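Azi13 (Streptomyces sahachiroi, PDB 5HMB) probably hydrolyses an aromatic acyl thioester, as a PaaI-family thioesterase linked to naphthoate formation in azinomycin biosynthesis. Local coordinates at residues V101-A105 with T106-W110. Sequence-based numbering, arbitrary orientation.
Sequences VHRGA and TQQVW. With SO4 (sulfate ion), chain C; SO4 (sulfate ion), chain B.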
loop_
_atom_site.group_PDB
_atom_site.type_symbol
_atom_site.label_atom_id
_atom_site.label_comp_id
_atom_site.label_asym_id
_atom_site.label_seq_id
_atom_site.Cartn_x
_atom_site.Cartn_y
_atom_site.Cartn_z
ATOM N N VAL A 101 -14.046 -3.350 5.552
ATOM C CA VAL A 101 -14.032 -2.050 4.906
ATOM C C VAL A 101 -14.980 -2.023 3.720
ATOM O O VAL A 101 -15.761 -1.084 3.574
ATOM C CB VAL A 101 -12.599 -1.670 4.468
ATOM C CG1 VAL A 101 -12.643 -0.407 3.624
ATOM C CG2 VAL A 101 -11.669 -1.512 5.675
ATOM N N HIS A 102 -14.915 -3.054 2.875
ATOM C CA HIS A 102 -15.777 -3.184 1.699
ATOM C C HIS A 102 -16.003 -4.660 1.420
ATOM O O HIS A 102 -15.046 -5.438 1.423
ATOM C CB HIS A 102 -15.138 -2.514 0.485
ATOM C CG HIS A 102 -15.790 -2.844 -0.822
ATOM N ND1 HIS A 102 -16.752 -2.042 -1.396
ATOM C CD2 HIS A 102 -15.591 -3.869 -1.687
ATOM C CE1 HIS A 102 -17.131 -2.564 -2.550
ATOM N NE2 HIS A 102 -16.441 -3.673 -2.750
ATOM N N ARG A 103 -17.257 -5.040 1.181
ATOM C CA ARG A 103 -17.623 -6.429 0.899
ATOM C C ARG A 103 -18.638 -6.387 -0.235
ATOM O O ARG A 103 -19.814 -6.086 -0.009
ATOM C CB ARG A 103 -18.181 -7.116 2.141
ATOM C CG ARG A 103 -17.135 -7.340 3.228
ATOM C CD ARG A 103 -17.771 -7.778 4.547
ATOM N NE ARG A 103 -18.812 -6.845 4.975
ATOM C CZ ARG A 103 -19.548 -6.988 6.074
ATOM N NH1 ARG A 103 -19.367 -8.025 6.877
ATOM N NH2 ARG A 103 -20.477 -6.091 6.364
ATOM N N GLY A 104 -18.177 -6.649 -1.454
ATOM C CA GLY A 104 -19.046 -6.540 -2.614
ATOM C C GLY A 104 -19.137 -7.802 -3.451
ATOM O O GLY A 104 -18.893 -8.910 -2.959
ATOM N N ALA A 105 -19.485 -7.641 -4.726
ATOM C CA ALA A 105 -19.672 -8.797 -5.594
ATOM C C ALA A 105 -18.363 -9.537 -5.802
ATOM O O ALA A 105 -18.254 -10.726 -5.487
ATOM C CB ALA A 105 -20.261 -8.364 -6.935
ATOM N N THR A 106 -17.350 -8.845 -6.326
ATOM C CA THR A 106 -16.099 -9.506 -6.663
ATOM C C THR A 106 -14.978 -9.288 -5.650
ATOM O O THR A 106 -14.103 -10.153 -5.541
ATOM C CB THR A 106 -15.618 -9.054 -8.040
ATOM O OG1 THR A 106 -15.447 -7.637 -8.037
ATOM C CG2 THR A 106 -16.661 -9.467 -9.157
ATOM N N GLN A 107 -14.970 -8.177 -4.909
ATOM C CA GLN A 107 -13.856 -7.829 -4.024
ATOM C C GLN A 107 -14.308 -7.727 -2.575
ATOM O O GLN A 107 -15.453 -7.362 -2.294
ATOM C CB GLN A 107 -13.236 -6.481 -4.399
ATOM C CG GLN A 107 -12.664 -6.396 -5.787
ATOM C CD GLN A 107 -11.315 -7.063 -5.892
ATOM O OE1 GLN A 107 -10.282 -6.404 -5.776
ATOM N NE2 GLN A 107 -11.309 -8.379 -6.113
ATOM N N GLN A 108 -13.378 -8.018 -1.652
ATOM C CA GLN A 108 -13.500 -7.644 -0.250
ATOM C C GLN A 108 -12.217 -6.952 0.205
ATOM O O GLN A 108 -11.117 -7.327 -0.219
ATOM C CB GLN A 108 -13.742 -8.845 0.668
ATOM C CG GLN A 108 -14.974 -9.685 0.347
ATOM C CD GLN A 108 -15.246 -10.705 1.434
ATOM O OE1 GLN A 108 -15.330 -10.363 2.617
ATOM N NE2 GLN A 108 -15.358 -11.973 1.042
ATOM N N VAL A 109 -12.359 -5.957 1.084
ATOM C CA VAL A 109 -11.237 -5.356 1.797
ATOM C C VAL A 109 -11.542 -5.385 3.289
ATOM O O VAL A 109 -12.626 -4.972 3.711
ATOM C CB VAL A 109 -10.963 -3.912 1.336
ATOM C CG1 VAL A 109 -9.834 -3.312 2.170
ATOM C CG2 VAL A 109 -10.610 -3.886 -0.126
ATOM N N TRP A 110 -10.583 -5.863 4.082
ATOM C CA TRP A 110 -10.688 -5.913 5.530
ATOM C C TRP A 110 -9.508 -5.173 6.148
ATOM O O TRP A 110 -8.431 -5.103 5.558
ATOM C CB TRP A 110 -10.711 -7.358 6.044
ATOM C CG TRP A 110 -11.976 -8.048 5.701
ATOM C CD1 TRP A 110 -12.369 -8.480 4.463
ATOM C CD2 TRP A 110 -13.045 -8.362 6.600
ATOM N NE1 TRP A 110 -13.621 -9.059 4.544
ATOM C CE2 TRP A 110 -14.056 -8.994 5.845
ATOM C CE3 TRP A 110 -13.246 -8.170 7.974
ATOM C CZ2 TRP A 110 -15.253 -9.438 6.419
ATOM C CZ3 TRP A 110 -14.432 -8.611 8.543
ATOM C CH2 TRP A 110 -15.420 -9.236 7.765
HETATM S S SO4 C . -17.188 -5.150 -5.984
HETATM O O1 SO4 C . -18.433 -4.524 -5.530
HETATM O O2 SO4 C . -17.453 -6.196 -6.976
HETATM O O3 SO4 C . -16.334 -4.124 -6.568
HETATM O O4 SO4 C . -16.518 -5.780 -4.849
HETATM S S SO4 B . -19.662 -3.602 3.717
HETATM O O1 SO4 B . -20.852 -4.457 3.849
HETATM O O2 SO4 B . -19.365 -3.330 2.308
HETATM O O3 SO4 B . -19.909 -2.340 4.412
HETATM O O4 SO4 B . -18.491 -4.256 4.297
#
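Main-chain hydrogen bonds pair H102 and V109: V109 N reaches H102 O at 2.8 Å, while V109 O accepts both H102 N, on a lone pair, and V101 N, tilted from the carbonyl plane. Toward the turn, G104 N donates to Q107 O (2.9 Å). On the face carrying R103 and Q108, the aliphatic part of R103 runs obliquely across Q108 and W110, CG 3.6 Å from Q108 OE1 and CD 3.5 Å from W110 CZ2. The indole NE1 donates to Q108 OE1 (2.9 Å), holding amide and ring together. A bend at chi3 (-54°) brings the R103 guanidinium edge-on to one sulfate, probably from the crystallisation liquor like the other; R103 hydrogen-bonds it through N to O2, NE to O4 (2.7 Å) and NH2 to O1. Truncation to an alanine would probably cost this sulfate the NE and NH2 bonds and Q108 and W110 their CG and CD contacts. The second sulfate is cupped by the 104-107 turn and the H102 ring, held by T106 N and OG1 through O2 and by Q107 N and H102 NE2 through O4. The H102 ring also stacks on F84 of the second subunit. V101 and H102 opposite V109 form a classic beta bulge, here in the hairpin that 102-103 forms with strand 107-115 of the hotdog-fold sheet.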